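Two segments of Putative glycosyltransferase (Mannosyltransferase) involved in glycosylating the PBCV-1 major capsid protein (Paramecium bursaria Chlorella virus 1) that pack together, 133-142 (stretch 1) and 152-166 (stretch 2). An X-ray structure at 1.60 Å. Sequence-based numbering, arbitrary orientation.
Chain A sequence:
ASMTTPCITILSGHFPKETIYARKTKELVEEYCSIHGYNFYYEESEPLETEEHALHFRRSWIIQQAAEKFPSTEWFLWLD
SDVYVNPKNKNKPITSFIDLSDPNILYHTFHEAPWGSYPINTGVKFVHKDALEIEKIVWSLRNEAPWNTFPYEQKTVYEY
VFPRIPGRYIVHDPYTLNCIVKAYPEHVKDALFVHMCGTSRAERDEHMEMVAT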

ATOM      1  N   GLU A 133      14.611   4.537   6.936  1.00 20.49           N
ATOM      2  CA  GLU A 133      15.717   3.648   7.325  1.00 21.42           C
ATOM      3  C   GLU A 133      15.177   2.331   7.872  1.00 21.20           C
ATOM      4  O   GLU A 133      15.811   1.276   7.749  1.00 22.19           O
ATOM      5  N   ILE A 134      13.983   2.395   8.451  1.00 21.30           N
ATOM      6  CA  ILE A 134      13.293   1.179   8.886  1.00 20.81           C
ATOM      7  C   ILE A 134      12.903   0.314   7.704  1.00 21.10           C
ATOM      8  O   ILE A 134      13.108  -0.903   7.728  1.00 21.77           O
ATOM      9  N   GLU A 135      12.351   0.936   6.662  1.00 20.41           N
ATOM     10  CA  GLU A 135      11.994   0.170   5.466  1.00 20.19           C
ATOM     11  C   GLU A 135      13.230  -0.493   4.842  1.00 20.46           C
ATOM     12  O   GLU A 135      13.150  -1.591   4.291  1.00 21.03           O
ATOM     13  N   LYS A 136      14.373   0.178   4.924  1.00 20.26           N
ATOM     14  CA  LYS A 136      15.608  -0.423   4.453  1.00 21.13           C
ATOM     15  C   LYS A 136      15.891  -1.729   5.196  1.00 20.95           C
ATOM     16  O   LYS A 136      16.313  -2.718   4.583  1.00 21.02           O
ATOM     17  N   ILE A 137      15.640  -1.737   6.504  1.00 21.04           N
ATOM     18  CA  ILE A 137      15.802  -2.958   7.281  1.00 20.86           C
ATOM     19  C   ILE A 137      14.778  -4.020   6.883  1.00 20.75           C
ATOM     20  O   ILE A 137      15.124  -5.194   6.718  1.00 20.96           O
ATOM     21  N   VAL A 138      13.530  -3.606   6.667  1.00 20.02           N
ATOM     22  CA  VAL A 138      12.496  -4.551   6.255  1.00 19.30           C
ATOM     23  C   VAL A 138      12.941  -5.236   4.969  1.00 19.43           C
ATOM     24  O   VAL A 138      12.895  -6.448   4.868  1.00 20.37           O
ATOM     25  N   TRP A 139      13.372  -4.446   3.996  1.00 19.64           N
ATOM     26  CA  TRP A 139      13.880  -5.042   2.752  1.00 20.23           C
ATOM     27  C   TRP A 139      15.034  -6.024   3.005  1.00 21.04           C
ATOM     28  O   TRP A 139      15.055  -7.099   2.415  1.00 21.24           O
ATOM     29  N   SER A 140      15.958  -5.660   3.900  1.00 20.51           N
ATOM     30  CA  SER A 140      17.145  -6.492   4.187  1.00 21.24           C
ATOM     31  C   SER A 140      16.779  -7.835   4.793  1.00 21.20           C
ATOM     32  O   SER A 140      17.590  -8.769   4.752  1.00 22.03           O
ATOM     33  N   LEU A 141      15.582  -7.928   5.377  1.00 20.38           N
ATOM     34  CA  LEU A 141      15.172  -9.145   6.093  1.00 20.81           C
ATOM     35  C   LEU A 141      14.509 -10.153   5.159  1.00 20.98           C
ATOM     36  O   LEU A 141      14.116 -11.235   5.593  1.00 21.74           O
ATOM     37  N   ARG A 142      14.392  -9.803   3.880  1.00 22.59           N
ATOM     38  CA  ARG A 142      13.610 -10.621   2.934  1.00 23.33           C
ATOM     39  C   ARG A 142      14.064 -12.049   2.795  1.00 25.32           C
ATOM     40  O   ARG A 142      13.258 -12.916   2.443  1.00 25.96           O
ATOM     41  N   TYR A 152       5.283 -12.436   4.819  1.00 22.29           N
ATOM     42  CA  TYR A 152       6.429 -11.688   4.254  1.00 22.02           C
ATOM     43  C   TYR A 152       6.567 -10.282   4.849  1.00 21.00           C
ATOM     44  O   TYR A 152       6.732 -10.166   6.060  1.00 20.98           O
ATOM     45  N   GLU A 153       6.558  -9.226   4.034  1.00 21.19           N
ATOM     46  CA  GLU A 153       6.728  -7.863   4.572  1.00 20.62           C
ATOM     47  C   GLU A 153       5.632  -7.543   5.579  1.00 20.80           C
ATOM     48  O   GLU A 153       5.825  -6.762   6.511  1.00 21.08           O
ATOM     49  N   GLN A 154       4.464  -8.146   5.388  1.00 20.66           N
ATOM     50  CA  GLN A 154       3.335  -7.872   6.271  1.00 20.15           C
ATOM     51  C   GLN A 154       3.617  -8.381   7.685  1.00 20.22           C
ATOM     52  O   GLN A 154       3.333  -7.710   8.681  1.00 20.27           O
ATOM     53  N   LYS A 155       4.176  -9.594   7.767  1.00 19.89           N
ATOM     54  CA  LYS A 155       4.595 -10.163   9.035  1.00 20.47           C
ATOM     55  C   LYS A 155       5.789  -9.396   9.617  1.00 20.65           C
ATOM     56  O   LYS A 155       5.894  -9.207  10.832  1.00 21.09           O
ATOM     57  N   THR A 156       6.678  -8.929   8.740  1.00 19.89           N
ATOM     58  CA  THR A 156       7.875  -8.229   9.208  1.00 19.60           C
ATOM     59  C   THR A 156       7.494  -6.896   9.842  1.00 19.70           C
ATOM     60  O   THR A 156       8.008  -6.523  10.903  1.00 20.67           O
ATOM     61  N   VAL A 157       6.604  -6.162   9.190  1.00 19.52           N
ATOM     62  CA  VAL A 157       6.112  -4.932   9.786  1.00 19.63           C
ATOM     63  C   VAL A 157       5.452  -5.206  11.141  1.00 19.70           C
ATOM     64  O   VAL A 157       5.783  -4.568  12.142  1.00 19.92           O
ATOM     65  N   TYR A 158       4.518  -6.144  11.187  1.00 19.58           N
ATOM     66  CA  TYR A 158       3.774  -6.366  12.417  1.00 19.82           C
ATOM     67  C   TYR A 158       4.602  -6.953  13.581  1.00 20.66           C
ATOM     68  O   TYR A 158       4.426  -6.550  14.758  1.00 20.76           O
ATOM     69  N   GLU A 159       5.472  -7.905  13.258  1.00 19.99           N
ATOM     70  CA  GLU A 159       6.186  -8.692  14.272  1.00 20.74           C
ATOM     71  C   GLU A 159       7.648  -8.319  14.499  1.00 20.67           C
ATOM     72  O   GLU A 159       8.226  -8.695  15.550  1.00 21.59           O
ATOM     73  N   TYR A 160       8.257  -7.630  13.530  1.00 20.26           N
ATOM     74  CA  TYR A 160       9.626  -7.150  13.697  1.00 20.44           C
ATOM     75  C   TYR A 160       9.642  -5.641  13.981  1.00 20.57           C
ATOM     76  O   TYR A 160      10.257  -5.189  14.949  1.00 19.85           O
ATOM     77  N   VAL A 161       8.959  -4.866  13.142  1.00 20.65           N
ATOM     78  CA  VAL A 161       9.043  -3.405  13.276  1.00 20.70           C
ATOM     79  C   VAL A 161       8.250  -2.902  14.472  1.00 21.41           C
ATOM     80  O   VAL A 161       8.773  -2.182  15.334  1.00 20.89           O
ATOM     81  N   PHE A 162       6.977  -3.283  14.527  1.00 20.85           N
ATOM     82  CA  PHE A 162       6.103  -2.711  15.551  1.00 21.26           C
ATOM     83  C   PHE A 162       6.633  -2.871  16.998  1.00 21.60           C
ATOM     84  O   PHE A 162       6.612  -1.900  17.765  1.00 22.45           O
ATOM     85  N   PRO A 163       7.111  -4.075  17.380  1.00 21.78           N
ATOM     86  CA  PRO A 163       7.651  -4.200  18.746  1.00 21.81           C
ATOM     87  C   PRO A 163       8.777  -3.242  19.069  1.00 21.39           C
ATOM     88  O   PRO A 163       8.976  -2.911  20.244  1.00 22.27           O
ATOM     89  N   ARG A 164       9.486  -2.780  18.042  1.00 20.67           N
ATOM     90  CA  ARG A 164      10.657  -1.941  18.247  1.00 20.86           C
ATOM     91  C   ARG A 164      10.348  -0.447  18.249  1.00 21.05           C
ATOM     92  O   ARG A 164      11.236   0.361  18.562  1.00 20.97           O
ATOM     93  N   ILE A 165       9.108  -0.087  17.893  1.00 20.86           N
ATOM     94  CA  ILE A 165       8.660   1.317  17.857  1.00 21.55           C
ATOM     95  C   ILE A 165       7.326   1.516  18.622  1.00 22.16           C
ATOM     96  O   ILE A 165       6.335   2.037  18.078  1.00 20.88           O
ATOM     97  N   PRO A 166       7.307   1.131  19.907  1.00 22.59           N
ATOM     98  CA  PRO A 166       6.071   1.211  20.670  1.00 23.35           C
ATOM     99  C   PRO A 166       5.521   2.634  20.647  1.00 23.07           C
ATOM    100  O   PRO A 166       6.279   3.605  20.819  1.00 23.58           O
TER

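What does the start of stretch 1 bring to the contact? Ile134 points toward stretch 2 in the m, t rotamer. Its CG2 lies 3.7 Å from CG2 of Val161, a t rotamer, while the extended branch carries CD1 to 4.1 Å from CG2 of Ile165. Glu133 and Lys136 stay out of reach, joined in their own salt bridge (Lys136 NZ to Glu133 OE2, 2.9 Å).

How is the middle filled? Ile137 (m, m) reaches Tyr160 obliquely, CG2 to CE2 at 4.1 Å. Val138 (t) has the largest covered area, though its CA-to-CB bond points sideways. Its two methyls diverge: CG2 meets Val161 CG2 at 3.7 Å, and CG1 sits 3.9 Å from Glu153 CG, the aliphatic part of a side chain whose carboxylate is hydrogen-bonded elsewhere in the structure.

What closes the far end? Leu141 (m, t) places CD1 over the Tyr160 ring face, 3.7 Å from the centroid and nearly on the ring normal, a CH-pi contact. The same CD1 is 3.7 Å from Thr156 CG2.

Do polar groups bridge the stretches? No hydrogen bond crosses. Thr156 (m) turns its OG1 to Tyr152 O (2.9 Å), at the N-cap position just before the helix, leaving the methyl facing Leu141 and Val138, so the contact rests on apolar packing.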

ATOM      1  CB  GLU A 133      16.618   4.361   8.331  1.00 21.66           C
ATOM      2  CG  GLU A 133      17.445   5.449   7.657  1.00 21.27           C
ATOM      3  CD  GLU A 133      18.527   4.864   6.782  1.00 23.78           C
ATOM      4  OE1 GLU A 133      19.274   3.986   7.271  1.00 24.04           O
ATOM      5  OE2 GLU A 133      18.625   5.286   5.608  1.00 22.31           O
ATOM      6  CB  ILE A 134      12.041   1.495   9.719  1.00 20.72           C
ATOM      7  CG1 ILE A 134      12.464   2.175  11.029  1.00 20.09           C
ATOM      8  CG2 ILE A 134      11.242   0.210   9.961  1.00 20.07           C
ATOM      9  CD1 ILE A 134      11.300   2.590  11.932  1.00 21.70           C
ATOM     10  CB  GLU A 135      11.294   1.060   4.462  1.00 20.23           C
ATOM     11  CG  GLU A 135       9.888   1.437   4.924  1.00 20.61           C
ATOM     12  CD  GLU A 135       8.920   0.267   4.774  1.00 21.72           C
ATOM     13  OE1 GLU A 135       8.934  -0.387   3.715  1.00 22.47           O
ATOM     14  OE2 GLU A 135       8.144  -0.013   5.704  1.00 23.29           O
ATOM     15  CB  LYS A 136      16.799   0.525   4.615  1.00 21.68           C
ATOM     16  CG  LYS A 136      16.870   1.625   3.585  1.00 22.21           C
ATOM     17  CD  LYS A 136      18.183   2.406   3.722  1.00 23.59           C
ATOM     18  CE  LYS A 136      18.239   3.640   2.828  1.00 25.47           C
ATOM     19  NZ  LYS A 136      19.543   4.350   3.042  1.00 26.83           N
ATOM     20  CB  ILE A 137      15.741  -2.674   8.808  1.00 21.50           C
ATOM     21  CG1 ILE A 137      16.881  -1.736   9.220  1.00 23.26           C
ATOM     22  CG2 ILE A 137      15.821  -3.965   9.578  1.00 21.79           C
ATOM     23  CD1 ILE A 137      18.252  -2.298   8.969  1.00 25.28           C
ATOM     24  CB  VAL A 138      11.174  -3.851   5.995  1.00 19.81           C
ATOM     25  CG1 VAL A 138      10.150  -4.813   5.348  1.00 20.76           C
ATOM     26  CG2 VAL A 138      10.616  -3.304   7.297  1.00 20.15           C
ATOM     27  CB  TRP A 139      14.294  -3.931   1.783  1.00 21.85           C
ATOM     28  CG  TRP A 139      14.941  -4.402   0.511  1.00 22.63           C
ATOM     29  CD1 TRP A 139      16.217  -4.139   0.104  1.00 23.50           C
ATOM     30  CD2 TRP A 139      14.345  -5.193  -0.534  1.00 23.99           C
ATOM     31  NE1 TRP A 139      16.462  -4.717  -1.122  1.00 26.06           N
ATOM     32  CE2 TRP A 139      15.330  -5.370  -1.540  1.00 24.56           C
ATOM     33  CE3 TRP A 139      13.086  -5.786  -0.708  1.00 24.84           C
ATOM     34  CZ2 TRP A 139      15.094  -6.116  -2.704  1.00 24.57           C
ATOM     35  CZ3 TRP A 139      12.841  -6.517  -1.874  1.00 25.21           C
ATOM     36  CH2 TRP A 139      13.844  -6.679  -2.858  1.00 24.82           C
ATOM     37  CB  SER A 140      18.106  -5.755   5.123  1.00 20.54           C
ATOM     38  OG  SER A 140      17.664  -5.803   6.476  1.00 22.21           O
ATOM     39  CB  LEU A 141      14.229  -8.808   7.253  1.00 21.05           C
ATOM     40  CG  LEU A 141      14.889  -8.092   8.427  1.00 20.76           C
ATOM     41  CD1 LEU A 141      13.822  -7.595   9.350  1.00 21.19           C
ATOM     42  CD2 LEU A 141      15.856  -9.007   9.171  1.00 20.48           C
ATOM     43  CB  ARG A 142      13.552  -9.973   1.548  1.00 23.11           C
ATOM     44  CG  ARG A 142      14.892  -9.924   0.828  1.00 23.18           C
ATOM     45  CD  ARG A 142      14.794  -9.032  -0.380  1.00 23.99           C
ATOM     46  NE  ARG A 142      16.026  -8.982  -1.168  1.00 23.80           N
ATOM     47  CZ  ARG A 142      17.094  -8.240  -0.868  1.00 24.85           C
ATOM     48  NH1 ARG A 142      17.116  -7.494   0.238  1.00 23.44           N
ATOM     49  NH2 ARG A 142      18.153  -8.260  -1.672  1.00 25.61           N
ATOM     50  CB  TYR A 152       6.359 -11.661   2.718  1.00 22.72           C
ATOM     51  CG  TYR A 152       6.090 -13.014   2.118  1.00 24.13           C
ATOM     52  CD1 TYR A 152       6.925 -14.081   2.377  1.00 26.09           C
ATOM     53  CD2 TYR A 152       4.984 -13.219   1.283  1.00 24.96           C
ATOM     54  CE1 TYR A 152       6.688 -15.329   1.816  1.00 25.87           C
ATOM     55  CE2 TYR A 152       4.735 -14.466   0.718  1.00 25.55           C
ATOM     56  CZ  TYR A 152       5.594 -15.510   0.988  1.00 25.43           C
ATOM     57  OH  TYR A 152       5.352 -16.756   0.444  1.00 26.72           O
ATOM     58  CB  GLU A 153       6.748  -6.816   3.439  1.00 20.46           C
ATOM     59  CG  GLU A 153       6.577  -5.352   3.882  1.00 21.77           C
ATOM     60  CD  GLU A 153       5.116  -4.915   3.963  1.00 22.49           C
ATOM     61  OE1 GLU A 153       4.215  -5.752   3.703  1.00 22.14           O
ATOM     62  OE2 GLU A 153       4.860  -3.722   4.269  1.00 21.95           O
ATOM     63  CB  GLN A 154       2.101  -8.548   5.686  1.00 21.40           C
ATOM     64  CG  GLN A 154       0.832  -8.314   6.446  1.00 20.71           C
ATOM     65  CD  GLN A 154      -0.360  -8.787   5.644  1.00 21.43           C
ATOM     66  OE1 GLN A 154      -0.815  -8.101   4.732  1.00 23.29           O
ATOM     67  NE2 GLN A 154      -0.879  -9.962   5.985  1.00 23.52           N
ATOM     68  CB  LYS A 155       4.952 -11.645   8.845  1.00 21.18           C
ATOM     69  CG  LYS A 155       5.621 -12.255  10.076  1.00 22.08           C
ATOM     70  CD  LYS A 155       5.427 -13.775  10.191  1.00 23.83           C
ATOM     71  CE  LYS A 155       5.908 -14.529   8.962  1.00 24.10           C
ATOM     72  NZ  LYS A 155       5.656 -15.999   9.202  1.00 24.60           N
ATOM     73  CB  THR A 156       8.867  -8.024   8.066  1.00 19.87           C
ATOM     74  OG1 THR A 156       9.119  -9.305   7.463  1.00 19.40           O
ATOM     75  CG2 THR A 156      10.170  -7.394   8.598  1.00 18.42           C
ATOM     76  CB  VAL A 157       5.146  -4.192   8.815  1.00 19.76           C
ATOM     77  CG1 VAL A 157       4.397  -3.065   9.544  1.00 19.77           C
ATOM     78  CG2 VAL A 157       5.924  -3.611   7.661  1.00 19.04           C
ATOM     79  CB  TYR A 158       2.530  -7.211  12.139  1.00 20.79           C
ATOM     80  CG  TYR A 158       1.558  -7.220  13.287  1.00 20.58           C
ATOM     81  CD1 TYR A 158       0.810  -6.085  13.602  1.00 22.34           C
ATOM     82  CD2 TYR A 158       1.393  -8.370  14.077  1.00 22.50           C
ATOM     83  CE1 TYR A 158      -0.097  -6.099  14.660  1.00 23.31           C
ATOM     84  CE2 TYR A 158       0.485  -8.389  15.131  1.00 21.85           C
ATOM     85  CZ  TYR A 158      -0.237  -7.255  15.423  1.00 22.81           C
ATOM     86  OH  TYR A 158      -1.138  -7.260  16.463  1.00 25.23           O
ATOM     87  CB  GLU A 159       6.086 -10.175  13.951  1.00 20.78           C
ATOM     88  CG  GLU A 159       4.649 -10.718  13.992  1.00 21.32           C
ATOM     89  CD  GLU A 159       4.571 -12.202  13.705  1.00 23.07           C
ATOM     90  OE1 GLU A 159       5.486 -12.938  14.141  1.00 28.28           O
ATOM     91  OE2 GLU A 159       3.606 -12.633  13.026  1.00 21.76           O
ATOM     92  CB  TYR A 160      10.489  -7.474  12.471  1.00 21.03           C
ATOM     93  CG  TYR A 160      11.958  -7.255  12.705  1.00 21.84           C
ATOM     94  CD1 TYR A 160      12.764  -8.294  13.155  1.00 22.14           C
ATOM     95  CD2 TYR A 160      12.539  -6.008  12.484  1.00 22.34           C
ATOM     96  CE1 TYR A 160      14.108  -8.092  13.386  1.00 23.21           C
ATOM     97  CE2 TYR A 160      13.884  -5.795  12.709  1.00 22.01           C
ATOM     98  CZ  TYR A 160      14.665  -6.835  13.157  1.00 22.90           C
ATOM     99  OH  TYR A 160      16.013  -6.640  13.389  1.00 23.92           O
ATOM    100  CB  VAL A 161       8.572  -2.668  11.994  1.00 20.90           C
ATOM    101  CG1 VAL A 161       8.541  -1.166  12.213  1.00 20.55           C
ATOM    102  CG2 VAL A 161       9.518  -2.993  10.832  1.00 21.39           C
ATOM    103  CB  PHE A 162       4.670  -3.247  15.417  1.00 21.39           C
ATOM    104  CG  PHE A 162       3.865  -2.608  14.304  1.00 21.51           C
ATOM    105  CD1 PHE A 162       4.432  -1.680  13.423  1.00 22.60           C
ATOM    106  CD2 PHE A 162       2.533  -2.989  14.113  1.00 21.52           C
ATOM    107  CE1 PHE A 162       3.661  -1.114  12.382  1.00 22.32           C
ATOM    108  CE2 PHE A 162       1.780  -2.435  13.086  1.00 21.75           C
ATOM    109  CZ  PHE A 162       2.334  -1.496  12.235  1.00 22.13           C
ATOM    110  CB  PRO A 163       8.154  -5.640  18.793  1.00 21.21           C
ATOM    111  CG  PRO A 163       7.300  -6.360  17.825  1.00 22.53           C
ATOM    112  CD  PRO A 163       7.128  -5.376  16.687  1.00 21.87           C
ATOM    113  CB  ARG A 164      11.705  -2.270  17.177  1.00 20.12           C
ATOM    114  CG  ARG A 164      12.414  -3.631  17.358  1.00 20.15           C
ATOM    115  CD  ARG A 164      13.227  -4.000  16.117  1.00 21.07           C
ATOM    116  NE  ARG A 164      14.085  -5.159  16.372  1.00 23.04           N
ATOM    117  CZ  ARG A 164      13.646  -6.408  16.494  1.00 25.10           C
ATOM    118  NH1 ARG A 164      12.353  -6.685  16.360  1.00 23.49           N
ATOM    119  NH2 ARG A 164      14.503  -7.395  16.760  1.00 24.29           N
ATOM    120  CB  ILE A 165       8.604   1.876  16.399  1.00 21.40           C
ATOM    121  CG1 ILE A 165       7.701   1.004  15.511  1.00 21.97           C
ATOM    122  CG2 ILE A 165      10.019   1.935  15.778  1.00 22.15           C
ATOM    123  CD1 ILE A 165       7.210   1.717  14.242  1.00 22.19           C
ATOM    124  CB  PRO A 166       6.511   0.822  22.090  1.00 23.28           C
ATOM    125  CG  PRO A 166       7.961   1.149  22.127  1.00 22.78           C
ATOM    126  CD  PRO A 166       8.429   0.706  20.761  1.00 23.01           C
TER